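Local atomic coordinates of cycloalternan-forming enzyme (Listeria monocytogenes serovar 1/2a, PDB entry 5F7U), a protein that belongs to glycoside hydrolase family 31, joining a TIM-barrel domain to several beta-rich domains, among them a family 6 carbohydrate-binding module. Residues L151-L156 with L194-Q199. The protein carries 1 engineered substitution. Residues are numbered along the deposited sequence; the frame is centred on the assembly and turned at random.
Sequences LSFEDL and LSIEIQ
Three side chains of 194-199, Leu194, Ile196 and Ile198, form a row of aliphatic bumps facing Leu151 and Phe153, the inward-pointing residues of strand 151-153. The two strands run antiparallel, 177° between directions, but their axes come no closer than 11.4 Å and no hydrogen bond links them, so between the strands the contact is made by side chains. At one end Leu151 and Ile198 meet tip to tip, CD1 of Leu151 lying 3.6 Å from CD1 of Ile198; leucine, branched at CG, and beta-branched isoleucine, a common strand residue, together span the gap. Phe153 fills the middle, its long flat ring suited to so wide a gap. With CG anti to the carbonyl carbon (chi1 -69°), the ring's edge meets the hollow between Leu194 and Ile196, CE1 lying 4.0 Å from Leu194 CD1 and CZ 4.5 Å from Ile196 CG1. This is face-to-face sheet packing as in a beta-sandwich, within the galactose mutarotase-like N-terminal domain of family 31; Leu159 and Val189 enlarge the same apolar core. Leu194 and Phe153 point opposite ways and pass alongside each other. Leu194 CD1 also lies 3.6 Å from Leu156 O. Past the corner at Glu154, where a classic beta bulge sets Glu154 and Asp155 against Thr158, Leu156 N donates to Asp155 OD1, 2.8 Å away, from above the carboxylate plane. Thr191 OG1 hydrogen-bonds both Leu156 O and Leu194 N, tying the backbones together.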
ATOM      1  N   LEU A 151      17.469  -2.421  26.683  1.00 15.00           N
ATOM      2  CA  LEU A 151      16.025  -2.477  26.472  1.00 14.79           C
ATOM      3  C   LEU A 151      15.442  -1.144  26.888  1.00 14.84           C
ATOM      4  O   LEU A 151      15.782  -0.622  27.944  1.00 14.79           O
ATOM      5  CB  LEU A 151      15.384  -3.584  27.316  1.00 15.45           C
ATOM      6  CG  LEU A 151      16.002  -4.982  27.336  1.00 16.07           C
ATOM      7  CD1 LEU A 151      15.211  -5.906  28.247  1.00 16.96           C
ATOM      8  CD2 LEU A 151      16.071  -5.573  25.937  1.00 15.69           C
ATOM      9  N   SER A 152      14.554  -0.613  26.050  1.00 14.92           N
ATOM     10  CA  SER A 152      13.814   0.588  26.381  1.00 15.12           C
ATOM     11  C   SER A 152      12.422   0.493  25.778  1.00 15.18           C
ATOM     12  O   SER A 152      12.166  -0.340  24.896  1.00 15.24           O
ATOM     13  CB  SER A 152      14.542   1.852  25.886  1.00 15.21           C
ATOM     14  OG  SER A 152      14.736   1.824  24.477  1.00 15.36           O
ATOM     15  N   PHE A 153      11.529   1.357  26.247  1.00 15.70           N
ATOM     16  CA  PHE A 153      10.157   1.371  25.752  1.00 15.68           C
ATOM     17  C   PHE A 153       9.884   2.625  24.961  1.00 16.00           C
ATOM     18  O   PHE A 153       9.802   3.702  25.514  1.00 16.47           O
ATOM     19  CB  PHE A 153       9.178   1.200  26.929  1.00 16.11           C
ATOM     20  CG  PHE A 153       9.226  -0.173  27.532  1.00 16.13           C
ATOM     21  CD1 PHE A 153       8.550  -1.237  26.926  1.00 16.20           C
ATOM     22  CD2 PHE A 153      10.013  -0.430  28.669  1.00 16.37           C
ATOM     23  CE1 PHE A 153       8.620  -2.530  27.462  1.00 16.32           C
ATOM     24  CE2 PHE A 153      10.085  -1.717  29.202  1.00 16.71           C
ATOM     25  CZ  PHE A 153       9.389  -2.769  28.598  1.00 16.65           C
ATOM     26  N   GLU A 154       9.753   2.480  23.648  1.00 15.53           N
ATOM     27  CA  GLU A 154       9.297   3.591  22.809  1.00 16.41           C
ATOM     28  C   GLU A 154       7.887   4.018  23.252  1.00 16.65           C
ATOM     29  O   GLU A 154       7.561   5.200  23.266  1.00 16.95           O
ATOM     30  CB  GLU A 154       9.356   3.185  21.326  1.00 16.36           C
ATOM     31  CG  GLU A 154       9.062   4.309  20.331  1.00 17.90           C
ATOM     32  CD  GLU A 154       7.582   4.567  20.114  1.00 18.84           C
ATOM     33  OE1 GLU A 154       6.763   3.651  20.346  1.00 19.21           O
ATOM     34  OE2 GLU A 154       7.211   5.691  19.724  1.00 19.73           O
ATOM     35  N   ASP A 155       7.074   3.033  23.627  1.00 16.57           N
ATOM     36  CA  ASP A 155       5.852   3.259  24.394  1.00 16.89           C
ATOM     37  C   ASP A 155       5.622   2.015  25.234  1.00 16.65           C
ATOM     38  O   ASP A 155       6.368   1.042  25.121  1.00 16.48           O
ATOM     39  CB  ASP A 155       4.647   3.577  23.464  1.00 17.82           C
ATOM     40  CG  ASP A 155       3.495   4.308  24.178  1.00 18.98           C
ATOM     41  OD1 ASP A 155       3.504   4.507  25.434  1.00 19.43           O
ATOM     42  OD2 ASP A 155       2.528   4.701  23.476  1.00 20.07           O
ATOM     43  N   LEU A 156       4.609   2.032  26.095  1.00 17.18           N
ATOM     44  CA  LEU A 156       4.396   0.895  26.988  1.00 17.35           C
ATOM     45  C   LEU A 156       4.088  -0.405  26.227  1.00 16.88           C
ATOM     46  O   LEU A 156       4.232  -1.494  26.770  1.00 16.68           O
ATOM     47  CB  LEU A 156       3.340   1.224  28.040  1.00 18.42           C
ATOM     48  CG  LEU A 156       3.681   2.446  28.919  1.00 19.27           C
ATOM     49  CD1 LEU A 156       2.602   2.620  29.971  1.00 20.65           C
ATOM     50  CD2 LEU A 156       5.061   2.302  29.564  1.00 19.17           C
ATOM     51  N   LEU A 194       2.856  -5.049  28.142  1.00 18.63           N
ATOM     52  CA  LEU A 194       3.828  -6.085  27.789  1.00 18.45           C
ATOM     53  C   LEU A 194       4.416  -6.808  28.996  1.00 18.76           C
ATOM     54  O   LEU A 194       4.553  -6.232  30.082  1.00 19.03           O
ATOM     55  CB  LEU A 194       4.981  -5.497  26.958  1.00 17.69           C
ATOM     56  CG  LEU A 194       4.704  -5.002  25.531  1.00 17.69           C
ATOM     57  CD1 LEU A 194       5.883  -4.192  25.006  1.00 16.92           C
ATOM     58  CD2 LEU A 194       4.354  -6.160  24.586  1.00 18.02           C
ATOM     59  N   SER A 195       4.745  -8.080  28.789  1.00 18.78           N
ATOM     60  CA  SER A 195       5.510  -8.848  29.742  1.00 19.30           C
ATOM     61  C   SER A 195       6.687  -9.457  28.987  1.00 19.10           C
ATOM     62  O   SER A 195       6.498 -10.313  28.114  1.00 18.97           O
ATOM     63  CB  SER A 195       4.639  -9.916  30.408  1.00 20.69           C
ATOM     64  OG  SER A 195       5.426 -10.678  31.322  1.00 21.78           O
ATOM     65  N   ILE A 196       7.889  -8.976  29.303  1.00 18.68           N
ATOM     66  CA  ILE A 196       9.102  -9.422  28.615  1.00 18.57           C
ATOM     67  C   ILE A 196       9.832 -10.399  29.529  1.00 19.45           C
ATOM     68  O   ILE A 196      10.340  -9.992  30.574  1.00 19.44           O
ATOM     69  CB  ILE A 196      10.023  -8.239  28.229  1.00 18.13           C
ATOM     70  CG1 ILE A 196       9.236  -7.111  27.525  1.00 17.83           C
ATOM     71  CG2 ILE A 196      11.200  -8.731  27.370  1.00 18.07           C
ATOM     72  CD1 ILE A 196       8.418  -7.542  26.310  1.00 18.21           C
ATOM     73  N   GLU A 197       9.838 -11.680  29.149  1.00 20.12           N
ATOM     74  CA  GLU A 197      10.427 -12.733  29.973  1.00 21.28           C
ATOM     75  C   GLU A 197      11.760 -13.133  29.387  1.00 20.80           C
ATOM     76  O   GLU A 197      11.818 -13.652  28.262  1.00 20.12           O
ATOM     77  CB  GLU A 197       9.519 -13.959  30.028  1.00 23.53           C
ATOM     78  CG  GLU A 197       8.207 -13.748  30.744  1.00 26.71           C
ATOM     79  CD  GLU A 197       7.373 -15.013  30.799  1.00 29.63           C
ATOM     80  OE1 GLU A 197       7.917 -16.103  31.112  1.00 32.01           O
ATOM     81  OE2 GLU A 197       6.162 -14.908  30.544  1.00 31.50           O
ATOM     82  N   ILE A 198      12.831 -12.901  30.144  1.00 20.39           N
ATOM     83  CA  ILE A 198      14.191 -13.150  29.645  1.00 20.60           C
ATOM     84  C   ILE A 198      14.871 -14.200  30.528  1.00 21.26           C
ATOM     85  O   ILE A 198      15.183 -13.924  31.679  1.00 21.15           O
ATOM     86  CB  ILE A 198      15.029 -11.849  29.597  1.00 20.34           C
ATOM     87  CG1 ILE A 198      14.366 -10.810  28.678  1.00 20.59           C
ATOM     88  CG2 ILE A 198      16.464 -12.115  29.132  1.00 20.34           C
ATOM     89  CD1 ILE A 198      14.722  -9.400  29.066  1.00 20.80           C
ATOM     90  N   GLN A 199      15.072 -15.396  29.984  1.00 21.98           N
ATOM     91  CA  GLN A 199      15.914 -16.397  30.666  1.00 23.48           C
ATOM     92  C   GLN A 199      17.363 -15.929  30.583  1.00 22.42           C
ATOM     93  O   GLN A 199      17.753 -15.312  29.588  1.00 21.29           O
ATOM     94  CB  GLN A 199      15.738 -17.799  30.068  1.00 25.61           C
ATOM     95  CG  GLN A 199      14.370 -18.451  30.319  1.00 28.86           C
ATOM     96  CD  GLN A 199      13.997 -18.685  31.799  1.00 31.17           C
ATOM     97  OE1 GLN A 199      14.856 -18.899  32.672  1.00 33.07           O
ATOM     98  NE2 GLN A 199      12.694 -18.653  32.081  1.00 32.59           N
TER